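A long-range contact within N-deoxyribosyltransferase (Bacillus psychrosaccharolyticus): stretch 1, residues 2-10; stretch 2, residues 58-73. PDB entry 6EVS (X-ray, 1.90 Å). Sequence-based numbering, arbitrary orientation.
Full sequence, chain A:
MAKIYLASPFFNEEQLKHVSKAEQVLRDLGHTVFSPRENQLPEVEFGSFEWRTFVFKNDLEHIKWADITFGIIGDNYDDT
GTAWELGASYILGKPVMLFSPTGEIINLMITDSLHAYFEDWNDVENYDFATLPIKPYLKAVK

Stretch 1, residues 2-10: AKIYLASPF
Stretch 2 58-73: NDLEHIKWADITFGII

Strand 3-7 lies parallel to strand 68-72 (axes 28° apart, 4.6 Å at closest approach), while helix 58-65, its axis at 137° to strand 3-7, packs over the face carrying Y5, A7 and T69. A2 CB meets I68 CD1 at 3.9 Å. K3 (-84/131) joins the turn after the helix: its N donates to D67 OD1 (2.8 Å), and its O accepts from D67 N (2.8 Å) and I68 N (3.2 Å). Its side chain (chi1 m, chi2 t, chi3 -97°, chi4 t) lays K3 CD over the W65 ring face, 3.7 Å from the five-membered-ring centroid; K3 NZ sits 4.2 Å from that centroid, a cation-pi contact, and donates to W65 O at 3.0 Å. I4 (m, t) pairs with I68 across the sheet, CA-CA 4.9 Å, and its CG2 touches F70 CB at 3.6 Å. Y5 (-92/122) bridges T69: Y5 N donates to I68 O (2.9 Å), and Y5 O accepts from F70 N (2.8 Å). Its ring (chi1 t, chi2 92°) turns to the helix, taking I63 CG1 over one face, 3.5 Å from the centroid. L6 (t, p), opposite F70, brings CD1 to 3.9 Å from F70 CD2. A7 N donates to F70 O (2.8 Å) and A7 O accepts from I72 N (2.9 Å), completing the ladder beside G71. Beyond it, S8 OG (chi1 t) lies 3.8 Å from I72 CB.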

# COMPACT_ATOMS: atom_id res chain seq x y z
N ALA A 2 10.21 -14.03 -15.49
CA ALA A 2 9.46 -13.00 -14.78
C ALA A 2 8.40 -12.38 -15.70
O ALA A 2 8.56 -12.39 -16.92
CB ALA A 2 10.39 -11.92 -14.25
N LYS A 3 7.32 -11.86 -15.10
CA LYS A 3 6.38 -11.01 -15.82
C LYS A 3 6.91 -9.58 -15.80
O LYS A 3 7.30 -9.06 -14.75
CB LYS A 3 4.99 -11.07 -15.18
CG LYS A 3 4.46 -12.49 -14.96
CD LYS A 3 3.08 -12.47 -14.30
CE LYS A 3 3.13 -12.64 -12.79
NZ LYS A 3 1.79 -12.43 -12.14
N ILE A 4 6.94 -8.94 -16.97
CA ILE A 4 7.58 -7.64 -17.12
C ILE A 4 6.62 -6.68 -17.79
O ILE A 4 6.05 -6.99 -18.84
CB ILE A 4 8.89 -7.74 -17.93
CG1 ILE A 4 9.92 -8.64 -17.21
CG2 ILE A 4 9.43 -6.33 -18.20
CD1 ILE A 4 11.26 -8.75 -17.98
N TYR A 5 6.44 -5.50 -17.18
CA TYR A 5 5.71 -4.42 -17.83
C TYR A 5 6.70 -3.53 -18.56
O TYR A 5 7.59 -2.95 -17.92
CB TYR A 5 4.94 -3.60 -16.79
CG TYR A 5 4.04 -2.54 -17.40
CD1 TYR A 5 2.70 -2.82 -17.69
CD2 TYR A 5 4.52 -1.26 -17.69
CE1 TYR A 5 1.85 -1.84 -18.26
CE2 TYR A 5 3.69 -0.29 -18.25
CZ TYR A 5 2.37 -0.59 -18.54
OH TYR A 5 1.57 0.41 -19.07
N LEU A 6 6.52 -3.36 -19.88
CA LEU A 6 7.47 -2.57 -20.67
C LEU A 6 6.97 -1.14 -20.74
O LEU A 6 6.03 -0.83 -21.49
CB LEU A 6 7.64 -3.19 -22.05
CG LEU A 6 8.55 -2.48 -23.04
CD1 LEU A 6 9.94 -2.28 -22.41
CD2 LEU A 6 8.63 -3.31 -24.31
N ALA A 7 7.55 -0.25 -19.92
CA ALA A 7 7.15 1.16 -19.88
C ALA A 7 8.02 1.96 -20.86
O ALA A 7 9.21 2.19 -20.62
CB ALA A 7 7.28 1.74 -18.47
N SER A 8 7.39 2.47 -21.93
CA SER A 8 8.12 3.26 -22.91
C SER A 8 7.13 4.00 -23.81
O SER A 8 6.04 3.48 -24.06
CB SER A 8 9.03 2.38 -23.78
OG SER A 8 9.54 3.14 -24.91
N PRO A 9 7.48 5.17 -24.33
CA PRO A 9 6.68 5.74 -25.42
C PRO A 9 6.80 4.86 -26.66
O PRO A 9 7.71 4.04 -26.77
CB PRO A 9 7.30 7.12 -25.65
CG PRO A 9 8.72 6.98 -25.18
CD PRO A 9 8.63 6.03 -23.99
N PHE A 10 5.86 5.04 -27.59
CA PHE A 10 5.86 4.25 -28.83
C PHE A 10 5.19 5.05 -29.93
O PHE A 10 4.39 4.52 -30.71
CB PHE A 10 5.18 2.89 -28.64
CG PHE A 10 3.85 2.94 -27.93
CD1 PHE A 10 2.67 2.98 -28.66
CD2 PHE A 10 3.79 2.93 -26.55
CE1 PHE A 10 1.44 3.03 -28.02
CE2 PHE A 10 2.57 2.97 -25.89
CZ PHE A 10 1.38 3.02 -26.63
N ASN A 58 -6.36 -1.11 -18.10
CA ASN A 58 -5.63 -2.31 -18.48
C ASN A 58 -4.14 -2.14 -18.24
O ASN A 58 -3.46 -3.08 -17.81
CB ASN A 58 -5.90 -2.65 -19.95
CG ASN A 58 -5.45 -4.05 -20.32
OD1 ASN A 58 -5.56 -4.98 -19.51
ND2 ASN A 58 -4.93 -4.22 -21.53
N ASP A 59 -3.62 -0.95 -18.53
CA ASP A 59 -2.19 -0.69 -18.33
C ASP A 59 -1.83 -0.79 -16.86
O ASP A 59 -0.89 -1.52 -16.49
CB ASP A 59 -1.84 0.71 -18.87
CG ASP A 59 -1.72 0.75 -20.39
OD1 ASP A 59 -1.92 -0.30 -21.05
OD2 ASP A 59 -1.43 1.84 -20.92
N LEU A 60 -2.55 -0.06 -16.01
CA LEU A 60 -2.30 -0.10 -14.57
C LEU A 60 -2.44 -1.52 -14.01
O LEU A 60 -1.60 -1.98 -13.24
CB LEU A 60 -3.24 0.87 -13.85
CG LEU A 60 -2.98 1.16 -12.37
CD1 LEU A 60 -1.53 1.61 -12.16
CD2 LEU A 60 -3.96 2.20 -11.85
N GLU A 61 -3.50 -2.23 -14.40
CA GLU A 61 -3.64 -3.61 -13.95
C GLU A 61 -2.43 -4.46 -14.36
O GLU A 61 -2.00 -5.33 -13.60
CB GLU A 61 -4.94 -4.23 -14.48
CG GLU A 61 -5.44 -5.37 -13.62
CD GLU A 61 -5.87 -4.92 -12.23
OE1 GLU A 61 -5.88 -5.76 -11.32
OE2 GLU A 61 -6.18 -3.72 -12.05
N HIS A 62 -1.84 -4.18 -15.54
CA HIS A 62 -0.69 -4.99 -15.93
C HIS A 62 0.61 -4.54 -15.26
O HIS A 62 1.54 -5.34 -15.15
CB HIS A 62 -0.55 -5.01 -17.45
CG HIS A 62 -1.44 -6.03 -18.09
ND1 HIS A 62 -2.75 -5.76 -18.42
CD2 HIS A 62 -1.23 -7.33 -18.39
CE1 HIS A 62 -3.29 -6.84 -18.96
NE2 HIS A 62 -2.40 -7.81 -18.94
N ILE A 63 0.67 -3.30 -14.77
CA ILE A 63 1.78 -2.96 -13.87
C ILE A 63 1.64 -3.74 -12.58
O ILE A 63 2.63 -4.26 -12.04
CB ILE A 63 1.82 -1.44 -13.59
CG1 ILE A 63 1.93 -0.63 -14.87
CG2 ILE A 63 2.97 -1.12 -12.64
CD1 ILE A 63 1.99 0.86 -14.56
N LYS A 64 0.41 -3.85 -12.07
CA LYS A 64 0.17 -4.61 -10.84
C LYS A 64 0.43 -6.10 -11.03
O LYS A 64 0.94 -6.77 -10.12
CB LYS A 64 -1.26 -4.36 -10.38
CG LYS A 64 -1.46 -2.99 -9.77
CD LYS A 64 -2.91 -2.54 -9.85
CE LYS A 64 -3.06 -1.18 -9.19
NZ LYS A 64 -4.48 -0.77 -9.01
N TRP A 65 0.09 -6.63 -12.22
CA TRP A 65 0.33 -8.04 -12.54
C TRP A 65 1.81 -8.37 -12.69
O TRP A 65 2.23 -9.51 -12.43
CB TRP A 65 -0.45 -8.36 -13.82
CG TRP A 65 0.01 -9.48 -14.74
CD1 TRP A 65 -0.48 -10.76 -14.79
CD2 TRP A 65 1.00 -9.38 -15.79
NE1 TRP A 65 0.15 -11.47 -15.80
CE2 TRP A 65 1.06 -10.65 -16.42
CE3 TRP A 65 1.83 -8.35 -16.26
CZ2 TRP A 65 1.95 -10.92 -17.49
CZ3 TRP A 65 2.71 -8.62 -17.33
CH2 TRP A 65 2.76 -9.89 -17.92
N ALA A 66 2.62 -7.40 -13.11
CA ALA A 66 4.03 -7.62 -13.43
C ALA A 66 4.86 -7.85 -12.16
O ALA A 66 4.55 -7.32 -11.09
CB ALA A 66 4.60 -6.41 -14.17
N ASP A 67 5.94 -8.64 -12.31
CA ASP A 67 6.99 -8.75 -11.29
C ASP A 67 7.92 -7.55 -11.31
O ASP A 67 8.41 -7.11 -10.25
CB ASP A 67 7.81 -10.01 -11.50
CG ASP A 67 6.97 -11.28 -11.39
OD1 ASP A 67 7.07 -12.15 -12.30
OD2 ASP A 67 6.17 -11.35 -10.41
N ILE A 68 8.19 -7.02 -12.51
CA ILE A 68 9.23 -6.03 -12.76
C ILE A 68 8.69 -5.06 -13.80
O ILE A 68 8.04 -5.49 -14.77
CB ILE A 68 10.52 -6.68 -13.32
CG1 ILE A 68 11.15 -7.64 -12.31
CG2 ILE A 68 11.51 -5.60 -13.83
CD1 ILE A 68 12.09 -8.62 -12.99
N THR A 69 8.96 -3.78 -13.63
CA THR A 69 8.70 -2.79 -14.65
C THR A 69 10.01 -2.40 -15.33
O THR A 69 10.94 -1.91 -14.67
CB THR A 69 8.03 -1.54 -14.10
OG1 THR A 69 6.71 -1.88 -13.64
CG2 THR A 69 7.99 -0.38 -15.20
N PHE A 70 10.09 -2.61 -16.64
CA PHE A 70 11.28 -2.32 -17.44
C PHE A 70 10.99 -1.08 -18.27
O PHE A 70 10.10 -1.11 -19.13
CB PHE A 70 11.64 -3.51 -18.33
CG PHE A 70 12.97 -3.39 -19.02
CD1 PHE A 70 14.07 -4.11 -18.58
CD2 PHE A 70 13.12 -2.56 -20.13
CE1 PHE A 70 15.30 -3.99 -19.22
CE2 PHE A 70 14.35 -2.44 -20.76
CZ PHE A 70 15.44 -3.16 -20.31
N GLY A 71 11.71 0.01 -18.02
CA GLY A 71 11.44 1.29 -18.64
C GLY A 71 12.50 1.63 -19.67
O GLY A 71 13.64 1.18 -19.57
N ILE A 72 12.11 2.42 -20.68
CA ILE A 72 13.05 2.96 -21.65
C ILE A 72 12.95 4.48 -21.60
O ILE A 72 11.88 5.05 -21.84
CB ILE A 72 12.77 2.44 -23.07
CG1 ILE A 72 12.84 0.91 -23.10
CG2 ILE A 72 13.75 3.09 -24.09
CD1 ILE A 72 12.37 0.29 -24.41
N ILE A 73 14.04 5.13 -21.22
CA ILE A 73 14.08 6.58 -21.11
C ILE A 73 15.22 7.05 -21.98
O ILE A 73 16.37 6.63 -21.78
CB ILE A 73 14.25 7.05 -19.65
CG1 ILE A 73 12.98 6.80 -18.84
CG2 ILE A 73 14.64 8.52 -19.61
CD1 ILE A 73 11.86 7.76 -19.12